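Local coordinates for peptidoglycan recognition protein-LC isoform LCx (Drosophila melanogaster, PDB 2F2L), which binds a monomeric anhydro-muropeptide fragment of bacterial peptidoglycan through its extracellular domain and probably acts as an innate immune receptor for bacteria, at residues Asp62-Tyr66 with Asn67-Gly71; Arg108-Glu112 with Arg113-Ala117; Lys129-Thr132 with Thr133-Leu137. One frame throughout, in Å; residues are numbered along the deposited sequence.

Overall arrangement
From the N terminus, interaction 1 comes first: the loop after helix 41-58 turns at residues 62-66 past the bound muropeptide and enters strand 68-70 of the mixed sheet. Interaction 2 follows, where the chain leaving strand 97-101 is capped into helix 112-127. That same helix ends at interaction 3, whose tight turn leads from strand 131-132 into edge strand 135-139. All three are local, a loop entering a strand, a helix cap and a turn, and they run in series, neither nesting nor crossing. Interactions 1 and 2 touch, since Gln114 NE2 reaches Val70 O and Ala117 packs on Val70. Interactions 1 and 3 reach the same sheet, though their nearest atoms are about 7 Å apart.

Interaction 1: residues Asp62-Tyr66 with Asn67-Gly71; sequences DHIGY and NFLVG. With MLD (glcnac(beta1-4)-murnac(1,6-anhydro)-L-ala-gamma-D-glu-meso-a2pm-D-ala), chain G.
The peptidoglycan-binding pocket receives two of its ligand contacts here, from Tyr66 and Asp62, where the loop after helix 41-58 runs into strand 68-70 and Tyr66 packs against Leu69 three residues on. Methyl CD2 of Leu69 lies 3.7 Å from Tyr66 CD2, approaching the ring obliquely, and the two side chains cross at about a right angle. The other branch of Leu69 serves a different neighbour: its CD1 meets the terminal CD1 of Ile64 at 3.9 Å. In Ile64, CG1 anti to the backbone N (chi1 -165°) and an extended chi2 bring CD1 to the leucine methyl. Ile64 also rests on Val48 and Val51 of helix 41-58, and Gly65 N is hydrogen-bonded to His55 ND1, which ties the loop to that helix.

With its CD2 side against Leu69, the Tyr66 ring presents its phenol end to the muropeptide. Tyr66 OH donates a 2.6 Å hydrogen bond to MLD OAM, the lactyl carbonyl oxygen that joins the anhydro-muramic sugar to L-alanine, and this oxygen lies at the ring edge, in the ring plane. The alanine methyl, MLD CB, comes 4.1 Å from Tyr66 CZ. At the far end of the loop the backbone takes over: Asp62 N gives a 2.8 Å bond to carboxylate oxygen MLD OBV of the diaminopimelate, nearly straight at 169°, while Asp62 CB stands 3.4 Å from MLD OBV.

One short loop therefore reads the ligand at both the sugar-peptide junction and the diaminopimelate end. The diaminopimelate carboxylate receives a bond from a main-chain N-H, whereas the lactyl carbonyl is met by a hydroxyl whose ring also packs on Leu69 and meets His55 edge-to-face.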
loop_
_atom_site.group_PDB
_atom_site.type_symbol
_atom_site.label_atom_id
_atom_site.label_comp_id
_atom_site.label_asym_id
_atom_site.label_seq_id
_atom_site.Cartn_x
_atom_site.Cartn_y
_atom_site.Cartn_z
ATOM N N ASP B 62 -10.042 -5.833 -14.169
ATOM C CA ASP B 62 -10.896 -7.013 -14.382
ATOM C C ASP B 62 -10.424 -8.301 -13.667
ATOM O O ASP B 62 -11.135 -9.309 -13.624
ATOM C CB ASP B 62 -11.028 -7.254 -15.880
ATOM C CG ASP B 62 -11.871 -6.183 -16.574
ATOM O OD1 ASP B 62 -12.830 -5.670 -15.948
ATOM O OD2 ASP B 62 -11.589 -5.889 -17.759
ATOM N N HIS B 63 -9.233 -8.247 -13.088
ATOM C CA HIS B 63 -8.646 -9.376 -12.384
ATOM C C HIS B 63 -7.410 -8.854 -11.657
ATOM O O HIS B 63 -6.973 -7.710 -11.869
ATOM C CB HIS B 63 -8.238 -10.479 -13.395
ATOM C CG HIS B 63 -8.209 -11.867 -12.828
ATOM N ND1 HIS B 63 -8.203 -12.127 -11.475
ATOM C CD2 HIS B 63 -8.145 -13.075 -13.439
ATOM C CE1 HIS B 63 -8.161 -13.433 -11.279
ATOM N NE2 HIS B 63 -8.132 -14.030 -12.454
ATOM N N ILE B 64 -6.828 -9.685 -10.809
ATOM C CA ILE B 64 -5.500 -9.390 -10.282
ATOM C C ILE B 64 -4.577 -9.160 -11.493
ATOM O O ILE B 64 -4.689 -9.838 -12.526
ATOM C CB ILE B 64 -5.005 -10.523 -9.385
ATOM C CG1 ILE B 64 -3.813 -10.083 -8.550
ATOM C CG2 ILE B 64 -4.651 -11.772 -10.206
ATOM C CD1 ILE B 64 -3.525 -11.020 -7.415
ATOM N N GLY B 65 -3.705 -8.172 -11.370
ATOM C CA GLY B 65 -2.950 -7.647 -12.498
ATOM C C GLY B 65 -1.803 -8.521 -12.947
ATOM O O GLY B 65 -1.433 -8.493 -14.101
ATOM N N TYR B 66 -1.244 -9.309 -12.042
ATOM C CA TYR B 66 -0.076 -10.118 -12.374
ATOM C C TYR B 66 -0.452 -11.419 -13.087
ATOM O O TYR B 66 -1.554 -11.933 -12.948
ATOM C CB TYR B 66 0.735 -10.417 -11.118
ATOM C CG TYR B 66 1.123 -9.177 -10.318
ATOM C CD1 TYR B 66 1.908 -8.175 -10.889
ATOM C CD2 TYR B 66 0.668 -8.993 -9.010
ATOM C CE1 TYR B 66 2.268 -7.028 -10.167
ATOM C CE2 TYR B 66 1.025 -7.854 -8.263
ATOM C CZ TYR B 66 1.818 -6.877 -8.853
ATOM O OH TYR B 66 2.182 -5.767 -8.140
ATOM N N ASN B 67 0.468 -11.952 -13.878
ATOM C CA ASN B 67 0.279 -13.284 -14.387
ATOM C C ASN B 67 0.539 -14.301 -13.282
ATOM O O ASN B 67 -0.224 -15.262 -13.130
ATOM C CB ASN B 67 1.158 -13.492 -15.614
ATOM C CG ASN B 67 0.738 -12.607 -16.735
ATOM O OD1 ASN B 67 -0.319 -12.906 -17.361
ATOM N ND2 ASN B 67 1.419 -11.585 -16.943
ATOM N N PHE B 68 1.594 -14.069 -12.504
ATOM C CA PHE B 68 1.954 -14.927 -11.376
ATOM C C PHE B 68 2.506 -14.086 -10.236
ATOM O O PHE B 68 2.996 -12.984 -10.451
ATOM C CB PHE B 68 3.007 -15.973 -11.772
ATOM C CG PHE B 68 2.586 -16.877 -12.891
ATOM C CD1 PHE B 68 1.868 -18.038 -12.631
ATOM C CD2 PHE B 68 2.908 -16.569 -14.211
ATOM C CE1 PHE B 68 1.486 -18.873 -13.648
ATOM C CE2 PHE B 68 2.522 -17.400 -15.243
ATOM C CZ PHE B 68 1.801 -18.551 -14.970
ATOM N N LEU B 69 2.395 -14.592 -9.011
ATOM C CA LEU B 69 3.099 -13.984 -7.885
ATOM C C LEU B 69 3.904 -15.071 -7.199
ATOM O O LEU B 69 3.528 -16.236 -7.265
ATOM C CB LEU B 69 2.136 -13.353 -6.868
ATOM C CG LEU B 69 1.116 -12.326 -7.320
ATOM C CD1 LEU B 69 -0.173 -12.978 -7.821
ATOM C CD2 LEU B 69 0.840 -11.348 -6.148
ATOM N N VAL B 70 4.989 -14.693 -6.540
ATOM C CA VAL B 70 5.875 -15.651 -5.841
ATOM C C VAL B 70 5.926 -15.304 -4.376
ATOM O O VAL B 70 6.336 -14.187 -4.012
ATOM C CB VAL B 70 7.305 -15.584 -6.414
ATOM C CG1 VAL B 70 8.183 -16.648 -5.790
ATOM C CG2 VAL B 70 7.249 -15.753 -7.930
ATOM N N GLY B 71 5.555 -16.260 -3.528
ATOM C CA GLY B 71 5.524 -16.025 -2.102
ATOM C C GLY B 71 6.811 -16.394 -1.394
ATOM O O GLY B 71 7.589 -17.197 -1.895
HETATM C CAA MLD G . 8.195 0.559 -3.341
HETATM C CAB MLD G . 7.592 0.717 -4.729
HETATM O OAC MLD G . 7.772 -0.135 -5.589
HETATM N N2 MLD G . 6.875 1.824 -4.901
HETATM C C2 MLD G . 6.236 2.200 -6.157
HETATM C C3 MLD G . 6.679 3.631 -6.471
HETATM O O3 MLD G . 8.110 3.748 -6.603
HETATM C C4 MLD G . 5.937 4.178 -7.686
HETATM O O4 MLD G . 6.260 5.554 -7.785
HETATM C C5 MLD G . 4.427 4.032 -7.470
HETATM C C6 MLD G . 3.537 4.425 -8.663
HETATM O O6 MLD G . 2.153 4.452 -8.207
HETATM O O5 MLD G . 4.156 2.648 -7.266
HETATM C C1 MLD G . 4.724 2.147 -6.033
HETATM O O1 MLD G . 4.335 0.808 -5.877
HETATM C CA4 MLD G . 2.934 0.690 -5.530
HETATM C CA5 MLD G . 2.559 1.066 -4.096
HETATM O OA5 MLD G . 1.960 -0.030 -3.326
HETATM C CA6 MLD G . 1.374 1.937 -4.333
HETATM O OA6 MLD G . 0.309 1.025 -4.512
HETATM C CA1 MLD G . 0.788 -0.294 -4.115
HETATM C CA2 MLD G . 1.175 -1.062 -5.389
HETATM N NAD MLD G . 1.032 -2.515 -5.156
HETATM C CAE MLD G . 0.281 -3.292 -5.917
HETATM C CAF MLD G . 0.261 -4.748 -5.496
HETATM O OAG MLD G . -0.347 -2.903 -6.902
HETATM C CA3 MLD G . 2.620 -0.775 -5.791
HETATM O OAH MLD G . 2.860 -1.046 -7.216
HETATM C CAI MLD G . 3.497 -2.320 -7.481
HETATM C CAJ MLD G . 5.005 -2.222 -7.504
HETATM C CAL MLD G . 3.024 -2.843 -8.853
HETATM O OAM MLD G . 3.526 -3.884 -9.261
HETATM N N MLD G . 2.092 -2.163 -9.521
HETATM C CA MLD G . 1.538 -2.584 -10.814
HETATM C CB MLD G . 0.338 -3.478 -10.484
HETATM C C MLD G . 1.036 -1.316 -11.527
HETATM O O MLD G . 0.274 -0.539 -10.946
HETATM N NAN MLD G . 1.513 -1.145 -12.758
HETATM C CAO MLD G . 1.189 -0.017 -13.646
HETATM C CAP MLD G . 2.482 0.598 -14.274
HETATM O OBA MLD G . 2.313 1.259 -15.302
HETATM O OAQ MLD G . 3.606 0.378 -13.761
HETATM C CBB MLD G . 0.392 -0.539 -14.836
HETATM C CBC MLD G . -1.008 -1.029 -14.507
HETATM C CBD MLD G . -1.709 -1.437 -15.814
HETATM O OBE MLD G . -1.069 -1.789 -16.806
HETATM N NBF MLD G . -3.024 -1.376 -15.788
HETATM C CBG MLD G . -3.844 -1.733 -16.952
HETATM C CBH MLD G . -3.641 -0.694 -18.073
HETATM O OBI MLD G . -3.628 0.511 -17.827
HETATM N NBJ MLD G . -3.444 -1.205 -19.287
HETATM C CBK MLD G . -3.251 -0.387 -20.505
HETATM C CBL MLD G . -4.311 -0.802 -21.531
HETATM C CBM MLD G . -1.863 -0.555 -21.160
HETATM O OBO MLD G . -1.234 -1.627 -20.962
HETATM O OBN MLD G . -1.471 0.405 -21.870
HETATM C CBP MLD G . -5.313 -1.825 -16.504
HETATM C CBQ MLD G . -6.185 -2.562 -17.536
HETATM C CBR MLD G . -7.605 -2.778 -17.005
HETATM C CBS MLD G . -8.335 -3.933 -17.693
HETATM C CBT MLD G . -7.744 -5.267 -17.216
HETATM O OBV MLD G . -8.029 -5.620 -16.059
HETATM O OBU MLD G . -7.030 -5.905 -18.015
HETATM N NBW MLD G . -8.193 -3.812 -19.149
#

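Interaction 2: residues Arg108-Glu112 with Arg113-Ala117; sequences RKPNE and RQLEA
A chi1 of 76° sets Asn111 CG between its own backbone N and carbonyl carbon, and chi2 of 31° then turns OD1 onto the opening turn of the helix, where it accepts from Gln114 N at 2.8 Å. Gln114 N lies nearly in line with the side-chain C=O. Asn111 ND2, the other half of the amide, is hydrogen-bonded to Gly72 O.

Gln114 is extended beyond CG and brings OE1 back beside Pro110 CB, 3.5 Å away. Instead of bonding Asn111 N directly, OE1 takes a 2.6 Å bond from a water that accepts only weakly from Asn111 N. Gln114 NE2 goes to Val70 O of strand 68-70 and to Ile102 O just past strand 97-101.

Asn111 is thus the N-cap of helix 112-127, with Pro110 and Leu115 flanking the cap as a hydrophobic staple: Leu115 CD2 touches Pro110 CG at 3.6 Å. Both lean on Phe101 and on Ile156 of helix 151-157. Behind the cap the helical i to i+4 hydrogen bonds begin with Leu115 N to Asn111 O (3.1 Å) and Glu116 N to Glu112 O (3.0 Å).

On the exposed side, Glu112 and Glu116 run side by side with their carboxylate planes 72° apart. Glu112 OE1 and Glu116 OE2, like charges, stand 3.9 Å from each other. A water that donates to OE1 of both residues probably eases this approach.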
loop_
_atom_site.group_PDB
_atom_site.type_symbol
_atom_site.label_atom_id
_atom_site.label_comp_id
_atom_site.label_asym_id
_atom_site.label_seq_id
_atom_site.Cartn_x
_atom_site.Cartn_y
_atom_site.Cartn_z
ATOM N N ARG B 108 15.863 -5.137 1.579
ATOM C CA ARG B 108 15.931 -6.515 2.038
ATOM C C ARG B 108 15.858 -7.423 0.806
ATOM O O ARG B 108 15.084 -7.158 -0.097
ATOM C CB ARG B 108 14.732 -6.760 2.955
ATOM C CG ARG B 108 14.631 -8.131 3.593
ATOM C CD ARG B 108 13.555 -8.117 4.709
ATOM N NE ARG B 108 13.171 -9.469 5.109
ATOM C CZ ARG B 108 12.302 -9.751 6.075
ATOM N NH1 ARG B 108 11.715 -8.773 6.762
ATOM N NH2 ARG B 108 12.025 -11.020 6.358
ATOM N N LYS B 109 16.662 -8.482 0.774
ATOM C CA LYS B 109 16.672 -9.411 -0.355
ATOM C C LYS B 109 15.492 -10.349 -0.275
ATOM O O LYS B 109 15.046 -10.687 0.804
ATOM C CB LYS B 109 17.934 -10.276 -0.366
ATOM C CG LYS B 109 19.229 -9.520 -0.369
ATOM C CD LYS B 109 20.351 -10.490 -0.580
ATOM C CE LYS B 109 21.638 -9.970 -0.054
ATOM N NZ LYS B 109 22.079 -8.865 -0.888
ATOM N N PRO B 110 15.010 -10.820 -1.419
ATOM C CA PRO B 110 14.038 -11.906 -1.374
ATOM C C PRO B 110 14.707 -13.164 -0.816
ATOM O O PRO B 110 15.931 -13.319 -0.910
ATOM C CB PRO B 110 13.662 -12.097 -2.846
ATOM C CG PRO B 110 14.864 -11.618 -3.579
ATOM C CD PRO B 110 15.347 -10.445 -2.805
ATOM N N ASN B 111 13.926 -14.051 -0.233
ATOM C CA ASN B 111 14.504 -15.213 0.424
ATOM C C ASN B 111 14.827 -16.367 -0.539
ATOM O O ASN B 111 14.461 -16.355 -1.726
ATOM C CB ASN B 111 13.663 -15.637 1.644
ATOM C CG ASN B 111 12.390 -16.369 1.286
ATOM O OD1 ASN B 111 12.309 -17.081 0.280
ATOM N ND2 ASN B 111 11.396 -16.240 2.144
ATOM N N GLU B 112 15.573 -17.332 -0.026
ATOM C CA GLU B 112 16.073 -18.447 -0.823
ATOM C C GLU B 112 14.958 -19.197 -1.587
ATOM O O GLU B 112 15.105 -19.530 -2.776
ATOM C CB GLU B 112 16.829 -19.372 0.100
ATOM C CG GLU B 112 17.228 -20.721 -0.477
ATOM C CD GLU B 112 17.903 -21.593 0.550
ATOM O OE1 GLU B 112 17.808 -22.829 0.429
ATOM O OE2 GLU B 112 18.550 -21.042 1.472
ATOM N N ARG B 113 13.848 -19.438 -0.903
ATOM C CA ARG B 113 12.719 -20.176 -1.481
ATOM C C ARG B 113 11.998 -19.388 -2.554
ATOM O O ARG B 113 11.592 -19.942 -3.583
ATOM C CB ARG B 113 11.750 -20.617 -0.368
ATOM C CG ARG B 113 12.216 -21.875 0.306
ATOM C CD ARG B 113 11.703 -22.047 1.719
ATOM N NE ARG B 113 10.279 -22.332 1.773
ATOM C CZ ARG B 113 9.688 -23.330 2.438
ATOM N NH1 ARG B 113 10.370 -24.233 3.139
ATOM N NH2 ARG B 113 8.363 -23.407 2.402
ATOM N N GLN B 114 11.886 -18.081 -2.341
ATOM C CA GLN B 114 11.224 -17.193 -3.291
ATOM C C GLN B 114 12.008 -17.125 -4.603
ATOM O O GLN B 114 11.435 -17.216 -5.722
ATOM C CB GLN B 114 11.090 -15.808 -2.652
ATOM C CG GLN B 114 9.919 -15.017 -3.060
ATOM C CD GLN B 114 9.765 -13.742 -2.269
ATOM O OE1 GLN B 114 10.668 -13.322 -1.553
ATOM N NE2 GLN B 114 8.605 -13.100 -2.416
ATOM N N LEU B 115 13.326 -16.989 -4.486
ATOM C CA LEU B 115 14.192 -16.956 -5.662
ATOM C C LEU B 115 14.151 -18.299 -6.408
ATOM O O LEU B 115 14.013 -18.336 -7.625
ATOM C CB LEU B 115 15.622 -16.595 -5.256
ATOM C CG LEU B 115 15.826 -15.143 -4.830
ATOM C CD1 LEU B 115 17.182 -14.942 -4.161
ATOM C CD2 LEU B 115 15.672 -14.179 -6.017
ATOM N N GLU B 116 14.234 -19.399 -5.666
ATOM C CA GLU B 116 14.125 -20.736 -6.254
ATOM C C GLU B 116 12.791 -20.936 -6.997
ATOM O O GLU B 116 12.775 -21.444 -8.130
ATOM C CB GLU B 116 14.355 -21.816 -5.185
ATOM C CG GLU B 116 15.851 -21.990 -4.823
ATOM C CD GLU B 116 16.106 -22.920 -3.659
ATOM O OE1 GLU B 116 15.142 -23.369 -2.992
ATOM O OE2 GLU B 116 17.300 -23.197 -3.407
ATOM N N ALA B 117 11.686 -20.510 -6.389
ATOM C CA ALA B 117 10.355 -20.621 -7.026
ATOM C C ALA B 117 10.286 -19.876 -8.364
ATOM O O ALA B 117 9.765 -20.390 -9.347
ATOM C CB ALA B 117 9.274 -20.104 -6.099
HETATM O O HOH W 1 11.036 -12.978 1.004
HETATM O O HOH W 2 15.416 -23.919 0.134
#

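Interaction 3: residues Lys129-Thr132 with Thr133-Leu137; sequences KKLT and TNYRL
Leu131 lays its CD1 methyl over one face of the Tyr135 ring, 4.1 Å above the plane and displaced toward the rim, nearest to CD2. The two side chains lean together across a tight type I beta turn, Thr132 to Tyr135, in which the chain changes direction at Thr133 and Asn134.

The same ring has a polar neighbour at its edge: Thr132 O lies in the ring plane, 3.3 Å from Tyr135 CD2. It is also the acceptor of the turn, although the bond from Tyr135 N is weak, at 3.4 Å and 140°. Tyr135 has CG between its backbone N and carbonyl carbon (chi1 70°), which folds the ring back beside this carbonyl and beneath the leucine methyl.

The Thr132 side chain lies on the other side of the turn from the ring, with OG1 beside the backbone of Tyr135. This OG1 stands 3.4 Å from Tyr135 CB and 3.1 Å from Tyr135 N, but the angle at that N-H is too poor for a hydrogen bond. On the exposed side, Asn134 OD1 comes back to Thr132 CB at 3.6 Å. The only hydrogen bond across the two segments is thus weak, and apolar contact accompanies it.

Just upstream, helix 112-127 finishes in a Schellman motif, with Lys129 at positive phi, and Lys130 NZ makes a salt bridge to Asp83. Beyond the turn the chain becomes the edge strand 135-139, whose Arg136 pairs through its backbone with Asn26 and Val28 of strand 25-32. Leu131 and Tyr135 lie between that strand and helix 112-127, both packing on Val28 of the one and Leu122 of the other, while His162 stacks on the tyrosine ring.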
loop_
_atom_site.group_PDB
_atom_site.type_symbol
_atom_site.label_atom_id
_atom_site.label_comp_id
_atom_site.label_asym_id
_atom_site.label_seq_id
_atom_site.Cartn_x
_atom_site.Cartn_y
_atom_site.Cartn_z
ATOM N N LYS B 129 6.646 -23.953 -23.587
ATOM C CA LYS B 129 6.538 -23.070 -24.751
ATOM C C LYS B 129 5.635 -21.852 -24.531
ATOM O O LYS B 129 5.092 -21.300 -25.491
ATOM C CB LYS B 129 6.045 -23.842 -25.980
ATOM C CG LYS B 129 7.126 -24.283 -26.903
ATOM C CD LYS B 129 7.951 -25.409 -26.338
ATOM C CE LYS B 129 8.567 -26.226 -27.461
ATOM N NZ LYS B 129 9.962 -26.603 -27.116
ATOM N N LYS B 130 5.467 -21.433 -23.277
ATOM C CA LYS B 130 4.758 -20.194 -22.995
ATOM C C LYS B 130 5.720 -19.042 -23.187
ATOM O O LYS B 130 5.309 -17.944 -23.576
ATOM C CB LYS B 130 4.184 -20.180 -21.577
ATOM C CG LYS B 130 3.258 -21.348 -21.266
ATOM C CD LYS B 130 1.991 -21.355 -22.137
ATOM C CE LYS B 130 1.038 -22.443 -21.675
ATOM N NZ LYS B 130 -0.359 -22.263 -22.191
ATOM N N LEU B 131 7.000 -19.308 -22.915
ATOM C CA LEU B 131 8.075 -18.346 -23.102
ATOM C C LEU B 131 9.043 -18.843 -24.169
ATOM O O LEU B 131 9.306 -20.023 -24.255
ATOM C CB LEU B 131 8.869 -18.161 -21.801
ATOM C CG LEU B 131 8.216 -17.493 -20.591
ATOM C CD1 LEU B 131 9.166 -17.575 -19.372
ATOM C CD2 LEU B 131 7.873 -16.064 -20.901
ATOM N N THR B 132 9.605 -17.924 -24.943
ATOM C CA THR B 132 10.680 -18.260 -25.854
ATOM C C THR B 132 11.899 -18.744 -25.070
ATOM O O THR B 132 12.080 -18.398 -23.890
ATOM C CB THR B 132 11.119 -17.054 -26.671
ATOM O OG1 THR B 132 11.445 -15.981 -25.777
ATOM C CG2 THR B 132 10.022 -16.614 -27.635
ATOM N N THR B 133 12.724 -19.537 -25.751
ATOM C CA THR B 133 13.996 -20.020 -25.225
ATOM C C THR B 133 14.938 -18.851 -24.896
ATOM O O THR B 133 15.693 -18.918 -23.927
ATOM C CB THR B 133 14.666 -20.987 -26.250
ATOM O OG1 THR B 133 13.865 -22.175 -26.384
ATOM C CG2 THR B 133 16.065 -21.377 -25.815
ATOM N N ASN B 134 14.873 -17.772 -25.679
ATOM C CA ASN B 134 15.713 -16.588 -25.435
ATOM C C ASN B 134 14.937 -15.347 -24.938
ATOM O O ASN B 134 15.226 -14.208 -25.350
ATOM C CB ASN B 134 16.525 -16.257 -26.697
ATOM C CG ASN B 134 15.650 -16.051 -27.932
ATOM O OD1 ASN B 134 14.444 -16.337 -27.924
ATOM N ND2 ASN B 134 16.262 -15.559 -29.008
ATOM N N TYR B 135 13.978 -15.562 -24.038
ATOM C CA TYR B 135 13.156 -14.470 -23.516
ATOM C C TYR B 135 14.016 -13.428 -22.817
ATOM O O TYR B 135 15.036 -13.759 -22.203
ATOM C CB TYR B 135 12.075 -14.987 -22.564
ATOM C CG TYR B 135 12.610 -15.505 -21.248
ATOM C CD1 TYR B 135 12.853 -14.633 -20.175
ATOM C CD2 TYR B 135 12.879 -16.859 -21.065
ATOM C CE1 TYR B 135 13.358 -15.106 -18.958
ATOM C CE2 TYR B 135 13.382 -17.338 -19.852
ATOM C CZ TYR B 135 13.616 -16.454 -18.803
ATOM O OH TYR B 135 14.121 -16.922 -17.613
ATOM N N ARG B 136 13.611 -12.170 -22.943
ATOM C CA ARG B 136 14.274 -11.059 -22.266
ATOM C C ARG B 136 13.563 -10.767 -20.933
ATOM O O ARG B 136 12.331 -10.722 -20.879
ATOM C CB ARG B 136 14.293 -9.824 -23.173
ATOM C CG ARG B 136 15.134 -10.028 -24.436
ATOM C CD ARG B 136 15.437 -8.721 -25.145
ATOM N NE ARG B 136 15.805 -8.910 -26.553
ATOM C CZ ARG B 136 16.368 -7.978 -27.326
ATOM N NH1 ARG B 136 16.648 -6.775 -26.843
ATOM N NH2 ARG B 136 16.656 -8.249 -28.595
ATOM N N LEU B 137 14.352 -10.620 -19.863
ATOM C CA LEU B 137 13.809 -10.356 -18.535
ATOM C C LEU B 137 14.160 -8.935 -18.112
ATOM O O LEU B 137 15.304 -8.498 -18.300
ATOM C CB LEU B 137 14.340 -11.366 -17.522
ATOM C CG LEU B 137 13.750 -11.210 -16.113
ATOM C CD1 LEU B 137 13.481 -12.542 -15.479
ATOM C CD2 LEU B 137 14.675 -10.369 -15.233
#